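Local coordinates for 4-hydroxybutyrate CoA-transferase (Porphyromonas gingivalis, PDB 3EH7), which probably transfers coenzyme A between acyl-CoA thioesters and free carboxylic acids such as acetate or 4-hydroxybutyrate, at residues E158-M163 / M182-I187; E29-S34 / V57-M62. All coordinates share one frame; numbering follows the deposited sequence.

Contact 1 (E158-M163 / M182-I187); sequences EINRQM and MADYPI
N160 and Y185 meet at the C-terminal ends of two neighbouring parallel strands, 154-160 and 179-183, in the six-stranded parallel sheet of the N-terminal Rossmann-like domain. The N160 amide grips the backbone of Y185 twice: OD1 accepts from Y185 N at 3.0 Å, while ND2 donates a hydrogen bond to Y185 O, which lies in the amide plane. CG stands anti to the backbone N (chi1 -179°), and the same OD1 also takes Q162 N, closing an Asx turn at the start of the type I turn N160-M163. Y185 N and Q162 N come to that oxygen from opposite faces of its plane. ND2, which is also hydrogen-bonded to Q126 OE1, sits 3.3 Å above one face of the Y185 ring, offset toward the rim.

At the edge of that ring, E158 OE2 lies in plane and receives a very short bond of 2.5 Å from Y185 OH, the carboxylate turned 83° from the ring. E158 also takes S42 N on OE2 and C43 N on OE1, so its buried carboxylate is tied to the first residues of helix 41-49.

At the last bridge, N160 with A183, the oxygen A183 O is held by R161 N and R161 NH2 from opposite faces of its carbonyl plane, and it lies in the guanidinium plane. The R161 chain bends at chi2, and the doubly bent selenomethionine M182 puts CE 3.5 Å above the guanidinium, over its centre; SE of M182 rests against I159 CB. Farther along, Q162 NE2 reaches D184 OD1 at 2.9 Å from above the carboxylate plane, nearly straight, with an N-H...OD1 angle of 160°.

Contact 2 (E29-S34 / V57-M62); sequences ERVALS and VEIYHM
E29-L33 and V57-Y60 run in parallel register, with R30, V31 and A32 facing E58, I59 and Y60 and the axes of strands 30-33 and 58-60 inclined at 32°. They are the two ends of a beta-alpha-beta crossover in the Rossmann-like N-terminal domain, helix 41-49 being the connection, and 58-60 is the outermost strand on this side of the sheet within the chain. Three backbone bonds stitch them: E58 N to E29 O, V31 N to E58 O, and Y60 N to V31 O.

On the face carrying R30, E58 and Y60, the side chains of R30 and E58 lie side by side and point the same way. Both have CG anti to the backbone N, and a salt bridge of 2.9 Å joins R30 NH2 to E58 OE2, with the guanidinium and carboxylate planes 76° apart. R30 NH1 turns to another partner, H119 O, so the guanidinium is held from two directions. Next to the salt bridge, R30 CD packs on Y60 CB at 3.7 Å, beside the start of the tyrosine side chain.

The other face is apolar and looks toward helix 41-49, where L33 touches V44 and I59 touches L47. Here V31 CG2 meets V57 CG1 at 3.6 Å, I59 CD1 reaches V31 CB, and the I59 CG2 branch lies 4.0 Å from L33 CD1. Back on the charged face, one water completes the pairing: it accepts from R30 NE at 3.0 Å and donates to E58 OE2, its oxygen lying in the plane of the Y60 ring, at the edge.

Both contacts belong to the same six-stranded parallel sheet and to the same N-terminal domain. Their centres are 20 Å apart and their nearest atoms about 6 Å, so they do not touch. Contact 2 closes before contact 1 opens along the chain. Across the sheet, strand 122-127 separates the two pairs, hydrogen-bonding to 30-33 on one side and to 154-160 on the other; Q126 marks this link, with its backbone N bonded to S34 OG and its side chain to N160. Helix 41-49 is shared too: its N-terminal end meets contact 1 and its later turns cover contact 2. One helix thus bridges separate parts of a single Rossmann-like layer.

Contact 1 (E158-M163 / M182-I187)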
loop_
_atom_site.group_PDB
_atom_site.type_symbol
_atom_site.label_atom_id
_atom_site.label_comp_id
_atom_site.label_asym_id
_atom_site.label_seq_id
_atom_site.Cartn_x
_atom_site.Cartn_y
_atom_site.Cartn_z
ATOM N N GLU A 158 28.903 -16.972 11.520
ATOM C CA GLU A 158 29.771 -16.480 12.590
ATOM C C GLU A 158 29.151 -16.888 13.913
ATOM O O GLU A 158 28.190 -16.258 14.363
ATOM C CB GLU A 158 29.923 -14.955 12.511
ATOM C CG GLU A 158 30.896 -14.378 13.522
ATOM C CD GLU A 158 31.332 -12.956 13.197
ATOM O OE1 GLU A 158 31.844 -12.726 12.083
ATOM O OE2 GLU A 158 31.163 -12.071 14.059
ATOM N N ILE A 159 29.676 -17.947 14.522
ATOM C CA ILE A 159 29.090 -18.480 15.749
ATOM C C ILE A 159 29.690 -17.790 16.980
ATOM O O ILE A 159 30.840 -18.007 17.361
ATOM C CB ILE A 159 29.233 -20.019 15.852
ATOM C CG1 ILE A 159 28.584 -20.681 14.639
ATOM C CG2 ILE A 159 28.586 -20.527 17.117
ATOM C CD1 ILE A 159 28.410 -22.212 14.780
ATOM N N ASN A 160 28.880 -16.942 17.591
ATOM C CA ASN A 160 29.321 -16.148 18.722
ATOM C C ASN A 160 28.776 -16.742 20.031
ATOM O O ASN A 160 27.562 -16.973 20.189
ATOM C CB ASN A 160 28.864 -14.702 18.498
ATOM C CG ASN A 160 29.285 -13.740 19.605
ATOM O OD1 ASN A 160 29.993 -14.083 20.566
ATOM N ND2 ASN A 160 28.819 -12.501 19.467
ATOM N N ARG A 161 29.674 -16.982 20.967
ATOM C CA ARG A 161 29.264 -17.545 22.258
ATOM C C ARG A 161 28.262 -16.624 22.940
ATOM O O ARG A 161 27.473 -17.074 23.766
ATOM C CB ARG A 161 30.439 -17.753 23.215
ATOM C CG ARG A 161 31.699 -18.417 22.666
ATOM C CD ARG A 161 31.442 -19.594 21.817
ATOM N NE ARG A 161 32.610 -20.465 21.708
ATOM C CZ ARG A 161 33.743 -20.173 21.076
ATOM N NH1 ARG A 161 34.732 -21.057 21.078
ATOM N NH2 ARG A 161 33.907 -19.015 20.438
ATOM N N GLN A 162 28.299 -15.340 22.594
ATOM C CA GLN A 162 27.439 -14.357 23.238
ATOM C C GLN A 162 26.183 -14.020 22.449
ATOM O O GLN A 162 25.374 -13.230 22.926
ATOM C CB GLN A 162 28.248 -13.101 23.578
ATOM C CG GLN A 162 29.384 -13.399 24.535
ATOM C CD GLN A 162 29.997 -12.167 25.142
ATOM O OE1 GLN A 162 29.278 -11.249 25.537
ATOM N NE2 GLN A 162 31.340 -12.134 25.230
HETATM N N MSE A 163 26.002 -14.605 21.263
HETATM C CA MSE A 163 24.742 -14.444 20.546
HETATM C C MSE A 163 23.690 -15.337 21.200
HETATM O O MSE A 163 23.876 -16.564 21.304
HETATM C CB MSE A 163 24.870 -14.818 19.086
HETATM C CG MSE A 163 23.538 -14.730 18.349
HETATM SE SE MSE A 163 22.960 -12.895 18.108
HETATM C CE MSE A 163 23.116 -12.852 16.186
HETATM N N MSE A 182 34.456 -18.889 14.441
HETATM C CA MSE A 182 34.127 -18.820 15.868
HETATM C C MSE A 182 34.362 -17.407 16.428
HETATM O O MSE A 182 35.268 -16.689 15.993
HETATM C CB MSE A 182 34.900 -19.884 16.684
HETATM C CG MSE A 182 34.617 -21.371 16.297
HETATM SE SE MSE A 182 32.745 -21.832 16.212
HETATM C CE MSE A 182 32.325 -21.418 18.093
ATOM N N ALA A 183 33.536 -17.001 17.381
ATOM C CA ALA A 183 33.703 -15.691 18.013
ATOM C C ALA A 183 33.207 -15.654 19.468
ATOM O O ALA A 183 32.491 -16.545 19.926
ATOM C CB ALA A 183 33.021 -14.637 17.191
ATOM N N ASP A 184 33.596 -14.606 20.188
ATOM C CA ASP A 184 33.127 -14.393 21.561
ATOM C C ASP A 184 33.195 -12.902 21.889
ATOM O O ASP A 184 34.234 -12.376 22.263
ATOM C CB ASP A 184 33.961 -15.234 22.540
ATOM C CG ASP A 184 33.431 -15.179 23.981
ATOM O OD1 ASP A 184 32.310 -14.665 24.204
ATOM O OD2 ASP A 184 34.160 -15.653 24.888
ATOM N N TYR A 185 32.095 -12.199 21.701
ATOM C CA TYR A 185 32.130 -10.760 21.884
ATOM C C TYR A 185 30.722 -10.288 22.125
ATOM O O TYR A 185 29.786 -10.914 21.649
ATOM C CB TYR A 185 32.759 -10.035 20.675
ATOM C CG TYR A 185 32.026 -10.223 19.362
ATOM C CD1 TYR A 185 30.787 -9.612 19.133
ATOM C CD2 TYR A 185 32.558 -11.013 18.353
ATOM C CE1 TYR A 185 30.099 -9.789 17.945
ATOM C CE2 TYR A 185 31.871 -11.211 17.156
ATOM C CZ TYR A 185 30.636 -10.600 16.956
ATOM O OH TYR A 185 29.934 -10.762 15.768
ATOM N N PRO A 186 30.571 -9.199 22.885
ATOM C CA PRO A 186 29.241 -8.698 23.119
ATOM C C PRO A 186 28.649 -8.152 21.821
ATOM O O PRO A 186 29.318 -7.439 21.077
ATOM C CB PRO A 186 29.456 -7.588 24.159
ATOM C CG PRO A 186 30.888 -7.194 24.002
ATOM C CD PRO A 186 31.582 -8.481 23.689
ATOM N N ILE A 187 27.408 -8.498 21.528
ATOM C CA ILE A 187 26.797 -7.994 20.301
ATOM C C ILE A 187 26.518 -6.492 20.483
ATOM O O ILE A 187 26.620 -5.992 21.597
ATOM C CB ILE A 187 25.550 -8.802 19.907
ATOM C CG1 ILE A 187 24.398 -8.590 20.881
ATOM C CG2 ILE A 187 25.896 -10.316 19.822
ATOM C CD1 ILE A 187 23.108 -9.328 20.427
#

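Contact 2 (E29-S34 / V57-M62)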
loop_
_atom_site.group_PDB
_atom_site.type_symbol
_atom_site.label_atom_id
_atom_site.label_comp_id
_atom_site.label_asym_id
_atom_site.label_seq_id
_atom_site.Cartn_x
_atom_site.Cartn_y
_atom_site.Cartn_z
ATOM N N GLU A 29 30.481 -9.447 -6.268
ATOM C CA GLU A 29 29.426 -10.222 -5.605
ATOM C C GLU A 29 28.626 -9.334 -4.654
ATOM O O GLU A 29 29.097 -8.274 -4.232
ATOM C CB GLU A 29 30.009 -11.443 -4.878
ATOM C CG GLU A 29 30.367 -12.614 -5.839
ATOM C CD GLU A 29 30.873 -13.842 -5.118
ATOM O OE1 GLU A 29 31.265 -13.722 -3.927
ATOM O OE2 GLU A 29 30.893 -14.941 -5.734
ATOM N N ARG A 30 27.390 -9.719 -4.380
ATOM C CA ARG A 30 26.598 -9.047 -3.357
ATOM C C ARG A 30 26.621 -9.882 -2.077
ATOM O O ARG A 30 26.338 -11.079 -2.098
ATOM C CB ARG A 30 25.164 -8.818 -3.803
ATOM C CG ARG A 30 24.424 -7.907 -2.856
ATOM C CD ARG A 30 22.942 -7.800 -3.131
ATOM N NE ARG A 30 22.609 -6.728 -4.065
ATOM C CZ ARG A 30 22.485 -6.891 -5.376
ATOM N NH1 ARG A 30 22.701 -8.082 -5.936
ATOM N NH2 ARG A 30 22.175 -5.857 -6.141
ATOM N N VAL A 31 26.963 -9.235 -0.970
ATOM C CA VAL A 31 27.138 -9.906 0.315
ATOM C C VAL A 31 26.092 -9.352 1.247
ATOM O O VAL A 31 26.026 -8.143 1.415
ATOM C CB VAL A 31 28.526 -9.595 0.904
ATOM C CG1 VAL A 31 28.732 -10.329 2.216
ATOM C CG2 VAL A 31 29.609 -9.932 -0.090
ATOM N N ALA A 32 25.256 -10.227 1.811
ATOM C CA ALA A 32 24.252 -9.833 2.793
ATOM C C ALA A 32 24.812 -10.129 4.182
ATOM O O ALA A 32 25.504 -11.129 4.369
ATOM C CB ALA A 32 22.970 -10.593 2.568
ATOM N N LEU A 33 24.551 -9.245 5.136
ATOM C CA LEU A 33 25.036 -9.400 6.511
ATOM C C LEU A 33 23.856 -9.470 7.402
ATOM O O LEU A 33 22.864 -8.835 7.109
ATOM C CB LEU A 33 25.858 -8.188 6.954
ATOM C CG LEU A 33 27.138 -7.837 6.193
ATOM C CD1 LEU A 33 27.771 -6.630 6.844
ATOM C CD2 LEU A 33 28.090 -8.998 6.185
ATOM N N SER A 34 23.973 -10.200 8.508
ATOM C CA SER A 34 22.952 -10.125 9.554
ATOM C C SER A 34 22.638 -8.679 9.900
ATOM O O SER A 34 23.535 -7.837 9.998
ATOM C CB SER A 34 23.373 -10.857 10.839
ATOM O OG SER A 34 23.392 -12.252 10.709
ATOM N N VAL A 57 32.625 -5.375 -4.816
ATOM C CA VAL A 57 31.729 -6.029 -3.837
ATOM C C VAL A 57 30.656 -5.093 -3.265
ATOM O O VAL A 57 30.947 -4.003 -2.790
ATOM C CB VAL A 57 32.503 -6.643 -2.650
ATOM C CG1 VAL A 57 31.565 -7.399 -1.744
ATOM C CG2 VAL A 57 33.586 -7.554 -3.154
ATOM N N GLU A 58 29.413 -5.564 -3.279
ATOM C CA GLU A 58 28.265 -4.780 -2.849
ATOM C C GLU A 58 27.714 -5.335 -1.548
ATOM O O GLU A 58 27.347 -6.503 -1.499
ATOM C CB GLU A 58 27.210 -4.884 -3.936
ATOM C CG GLU A 58 25.984 -4.041 -3.728
ATOM C CD GLU A 58 25.158 -3.898 -5.008
ATOM O OE1 GLU A 58 25.743 -3.803 -6.114
ATOM O OE2 GLU A 58 23.923 -3.869 -4.897
ATOM N N ILE A 59 27.671 -4.533 -0.489
ATOM C CA ILE A 59 27.130 -5.015 0.775
ATOM C C ILE A 59 25.662 -4.695 0.779
ATOM O O ILE A 59 25.290 -3.541 0.612
ATOM C CB ILE A 59 27.790 -4.384 2.009
ATOM C CG1 ILE A 59 29.292 -4.715 2.075
ATOM C CG2 ILE A 59 27.133 -4.880 3.259
ATOM C CD1 ILE A 59 29.623 -6.165 2.175
ATOM N N TYR A 60 24.820 -5.711 0.937
ATOM C CA TYR A 60 23.387 -5.464 1.071
ATOM C C TYR A 60 23.070 -5.387 2.543
ATOM O O TYR A 60 23.320 -6.340 3.268
ATOM C CB TYR A 60 22.543 -6.553 0.381
ATOM C CG TYR A 60 21.065 -6.284 0.505
ATOM C CD1 TYR A 60 20.437 -5.373 -0.321
ATOM C CD2 TYR A 60 20.317 -6.887 1.494
ATOM C CE1 TYR A 60 19.090 -5.091 -0.180
ATOM C CE2 TYR A 60 18.988 -6.610 1.646
ATOM C CZ TYR A 60 18.377 -5.721 0.799
ATOM O OH TYR A 60 17.044 -5.456 0.957
ATOM N N HIS A 61 22.509 -4.255 2.975
ATOM C CA HIS A 61 22.153 -4.018 4.372
ATOM C C HIS A 61 20.940 -3.081 4.426
ATOM O O HIS A 61 20.526 -2.528 3.410
ATOM C CB HIS A 61 23.321 -3.383 5.115
ATOM C CG HIS A 61 23.649 -2.005 4.628
ATOM N ND1 HIS A 61 22.885 -0.906 4.956
ATOM C CD2 HIS A 61 24.618 -1.559 3.798
ATOM C CE1 HIS A 61 23.377 0.163 4.359
ATOM N NE2 HIS A 61 24.425 -0.208 3.644
HETATM N N MSE A 62 20.362 -2.916 5.610
HETATM C CA MSE A 62 19.239 -2.005 5.768
HETATM C C MSE A 62 19.481 -1.060 6.914
HETATM O O MSE A 62 18.582 -0.781 7.679
HETATM C CB MSE A 62 17.972 -2.785 6.012
HETATM C CG MSE A 62 17.625 -3.641 4.869
HETATM SE SE MSE A 62 15.923 -4.518 5.171
HETATM C CE MSE A 62 16.068 -5.638 3.696
HETATM O O HOH W 1 23.121 -4.176 -2.555
#